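Local coordinates for protein aminoglycoside 3'-phosphotransferase AphA1-IAB (Acinetobacter baumannii, PDB 4GKH) that confers resistance to kanamycin and related aminoglycosides, probably by transferring a phosphate from ATP to the drug's 3'-hydroxyl, at residues F200-L205 with N235-F240. Residues are numbered along the deposited sequence; the frame is centred on the assembly and turned at random.
With KAN (kanamycin a), chain M.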
loop_
_atom_site.group_PDB
_atom_site.type_symbol
_atom_site.label_atom_id
_atom_site.label_comp_id
_atom_site.label_asym_id
_atom_site.label_seq_id
_atom_site.Cartn_x
_atom_site.Cartn_y
_atom_site.Cartn_z
ATOM N N PHE A 200 -1.481 -1.305 3.093
ATOM C CA PHE A 200 -2.075 -2.637 3.003
ATOM C C PHE A 200 -3.597 -2.498 2.898
ATOM O O PHE A 200 -4.343 -2.856 3.815
ATOM C CB PHE A 200 -1.653 -3.499 4.212
ATOM C CG PHE A 200 -1.676 -5.002 3.953
ATOM C CD1 PHE A 200 -0.589 -5.639 3.365
ATOM C CD2 PHE A 200 -2.779 -5.771 4.312
ATOM C CE1 PHE A 200 -0.603 -7.014 3.123
ATOM C CE2 PHE A 200 -2.797 -7.172 4.081
ATOM C CZ PHE A 200 -1.709 -7.784 3.482
ATOM N N SER A 201 -4.048 -1.973 1.764
ATOM C CA SER A 201 -5.461 -1.747 1.542
ATOM C C SER A 201 -6.030 -2.826 0.629
ATOM O O SER A 201 -5.287 -3.581 0.021
ATOM C CB SER A 201 -5.685 -0.389 0.890
ATOM O OG SER A 201 -5.326 -0.470 -0.481
ATOM N N LEU A 202 -7.354 -2.854 0.500
ATOM C CA LEU A 202 -7.991 -3.808 -0.403
ATOM C C LEU A 202 -7.669 -3.560 -1.882
ATOM O O LEU A 202 -7.891 -4.431 -2.713
ATOM C CB LEU A 202 -9.503 -3.799 -0.204
ATOM C CG LEU A 202 -10.036 -4.336 1.124
ATOM C CD1 LEU A 202 -11.539 -4.016 1.196
ATOM C CD2 LEU A 202 -9.805 -5.839 1.240
ATOM N N ASP A 203 -7.147 -2.382 -2.217
ATOM C CA ASP A 203 -6.801 -2.108 -3.610
ATOM C C ASP A 203 -5.410 -2.647 -3.961
ATOM O O ASP A 203 -5.053 -2.718 -5.136
ATOM C CB ASP A 203 -6.817 -0.605 -3.898
ATOM C CG ASP A 203 -8.143 0.031 -3.588
ATOM O OD1 ASP A 203 -9.187 -0.612 -3.840
ATOM O OD2 ASP A 203 -8.136 1.175 -3.085
ATOM N N ASN A 204 -4.626 -3.018 -2.956
ATOM C CA ASN A 204 -3.210 -3.351 -3.212
ATOM C C ASN A 204 -2.846 -4.817 -3.038
ATOM O O ASN A 204 -1.663 -5.173 -3.033
ATOM C CB ASN A 204 -2.300 -2.500 -2.337
ATOM C CG ASN A 204 -2.234 -1.071 -2.808
ATOM O OD1 ASN A 204 -2.450 -0.794 -3.991
ATOM N ND2 ASN A 204 -1.926 -0.152 -1.894
ATOM N N LEU A 205 -3.867 -5.654 -2.880
ATOM C CA LEU A 205 -3.689 -7.096 -2.744
ATOM C C LEU A 205 -4.426 -7.732 -3.901
ATOM O O LEU A 205 -5.596 -7.411 -4.142
ATOM C CB LEU A 205 -4.277 -7.586 -1.425
ATOM C CG LEU A 205 -3.478 -7.475 -0.122
ATOM C CD1 LEU A 205 -2.113 -8.148 -0.261
ATOM C CD2 LEU A 205 -3.343 -6.040 0.331
ATOM N N ASN A 235 -9.638 -0.527 8.289
ATOM C CA ASN A 235 -10.430 0.613 7.826
ATOM C C ASN A 235 -11.203 0.244 6.546
ATOM O O ASN A 235 -12.410 0.495 6.449
ATOM C CB ASN A 235 -9.528 1.841 7.598
ATOM C CG ASN A 235 -10.326 3.129 7.441
ATOM O OD1 ASN A 235 -11.331 3.333 8.116
ATOM N ND2 ASN A 235 -9.882 3.999 6.551
ATOM N N CYS A 236 -10.518 -0.391 5.595
ATOM C CA CYS A 236 -11.144 -0.809 4.338
ATOM C C CYS A 236 -12.319 -1.738 4.569
ATOM O O CYS A 236 -13.393 -1.581 3.969
ATOM C CB CYS A 236 -10.130 -1.528 3.450
ATOM S SG CYS A 236 -8.892 -0.384 2.792
ATOM N N LEU A 237 -12.101 -2.719 5.435
ATOM C CA LEU A 237 -13.129 -3.710 5.739
ATOM C C LEU A 237 -14.350 -3.092 6.402
ATOM O O LEU A 237 -15.451 -3.630 6.319
ATOM C CB LEU A 237 -12.546 -4.825 6.596
ATOM C CG LEU A 237 -11.529 -5.728 5.894
ATOM C CD1 LEU A 237 -10.884 -6.714 6.878
ATOM C CD2 LEU A 237 -12.207 -6.474 4.756
ATOM N N GLY A 238 -14.166 -1.951 7.055
ATOM C CA GLY A 238 -15.272 -1.229 7.667
ATOM C C GLY A 238 -16.311 -0.769 6.669
ATOM O O GLY A 238 -17.422 -0.408 7.044
ATOM N N GLU A 239 -15.950 -0.776 5.387
ATOM C CA GLU A 239 -16.923 -0.446 4.350
ATOM C C GLU A 239 -17.908 -1.599 4.141
ATOM O O GLU A 239 -18.998 -1.403 3.598
ATOM C CB GLU A 239 -16.226 -0.075 3.028
ATOM C CG GLU A 239 -17.108 0.753 2.078
ATOM C CD GLU A 239 -16.396 1.205 0.798
ATOM O OE1 GLU A 239 -17.069 1.818 -0.074
ATOM O OE2 GLU A 239 -15.176 0.954 0.663
ATOM N N PHE A 240 -17.524 -2.797 4.586
ATOM C CA PHE A 240 -18.293 -4.003 4.298
ATOM C C PHE A 240 -18.996 -4.593 5.522
ATOM O O PHE A 240 -20.169 -4.936 5.455
ATOM C CB PHE A 240 -17.388 -5.067 3.663
ATOM C CG PHE A 240 -16.844 -4.670 2.323
ATOM C CD1 PHE A 240 -15.683 -3.928 2.229
ATOM C CD2 PHE A 240 -17.512 -5.024 1.158
ATOM C CE1 PHE A 240 -15.190 -3.550 1.000
ATOM C CE2 PHE A 240 -17.023 -4.652 -0.075
ATOM C CZ PHE A 240 -15.861 -3.917 -0.156
HETATM C C1 KAN M . -6.084 6.683 -0.482
HETATM C C2 KAN M . -5.395 5.504 -1.132
HETATM C C3 KAN M . -3.885 5.560 -0.995
HETATM C C4 KAN M . -3.397 6.855 -1.644
HETATM C C5 KAN M . -4.044 8.022 -0.923
HETATM C C6 KAN M . -3.529 9.265 -1.647
HETATM C C7 KAN M . -8.275 7.588 4.243
HETATM C C8 KAN M . -8.960 7.193 2.959
HETATM C C9 KAN M . -7.929 6.444 2.085
HETATM C C10 KAN M . -6.734 7.354 1.729
HETATM C C11 KAN M . -6.047 7.716 3.069
HETATM C C12 KAN M . -7.044 8.462 3.949
HETATM C C13 KAN M . -11.189 6.312 2.407
HETATM C C14 KAN M . -12.410 6.152 3.315
HETATM C C15 KAN M . -12.443 4.860 4.098
HETATM C C16 KAN M . -12.418 3.707 3.118
HETATM C C17 KAN M . -11.130 3.840 2.314
HETATM C C18 KAN M . -10.860 2.628 1.393
HETATM N N1 KAN M . -4.091 10.467 -1.022
HETATM N N2 KAN M . -4.897 8.592 2.789
HETATM N N3 KAN M . -9.291 8.331 5.023
HETATM N N4 KAN M . -13.680 4.779 4.886
HETATM O O5 KAN M . -5.485 7.905 -1.044
HETATM O O6 KAN M . -5.892 4.295 -0.530
HETATM O O7 KAN M . -3.339 4.420 -1.673
HETATM O O8 KAN M . -1.975 6.976 -1.508
HETATM O O9 KAN M . -5.775 6.648 0.915
HETATM O O10 KAN M . -8.565 5.857 0.920
HETATM O O11 KAN M . -10.107 6.391 3.334
HETATM O O12 KAN M . -11.107 5.113 1.596
HETATM O O13 KAN M . -12.431 7.313 4.153
HETATM O O14 KAN M . -12.399 2.493 3.859
HETATM O O15 KAN M . -9.532 2.755 0.812
#
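L202 reaches from the loop between strands 193-196 and 205-208 to C236 and L237 of helix 227-237 and F240 of the turn that follows, packing on them through apolar contacts. Its CG and CD1 both lie 3.6 Å from C236 CB. CG stands anti to the carbonyl carbon (chi1 -68°), and beyond it the isobutyl group forks: CD1 goes on to F240 CE1 at 3.7 Å, approaching the ring obliquely, while CD2 lies more loosely by L237 CD2 at 4.3 Å. Leucine suits this place because its two methyls can serve different partners, and F240, partly exposed, meets it at the margin of the patch.

C236 carries the other half. A small side chain lets the helix come close to the loop, S201 and C236 having CA atoms 6.4 Å apart. The thiol sulfur SG rests 3.7 Å from S201 CB, so S201 offers its methylene to the helix while its hydroxyl serves the loop. L202 N is buried here with no partner in the model, the sulfur of C236 lying near it.

That hydroxyl of S201 accepts a hydrogen bond from D203 N (S201 OG to D203 N 3.2 Å, 142° at the hydrogen), forming an ST turn. With N204 N bonded to S201 O, it braces the type I turn from S201 to N204, which presents L202 to the helix.

The contact borders the kanamycin site: N235 O lies 3.3 Å from O14 of the drug, and N235 ND2 is hydrogen-bonded to D168. S201 follows closely on D199, the probable proton acceptor, whose backbone O accepts a hydrogen bond from N204 ND2. In this kinase-like fold, the patch thus joins the catalytic loop to a drug-binding helix. L202 also packs on L233 of helix 227-237 and on A107 and F108 of helix 107-113, whose L111 meets F240, and the loop runs on into strand 205-208.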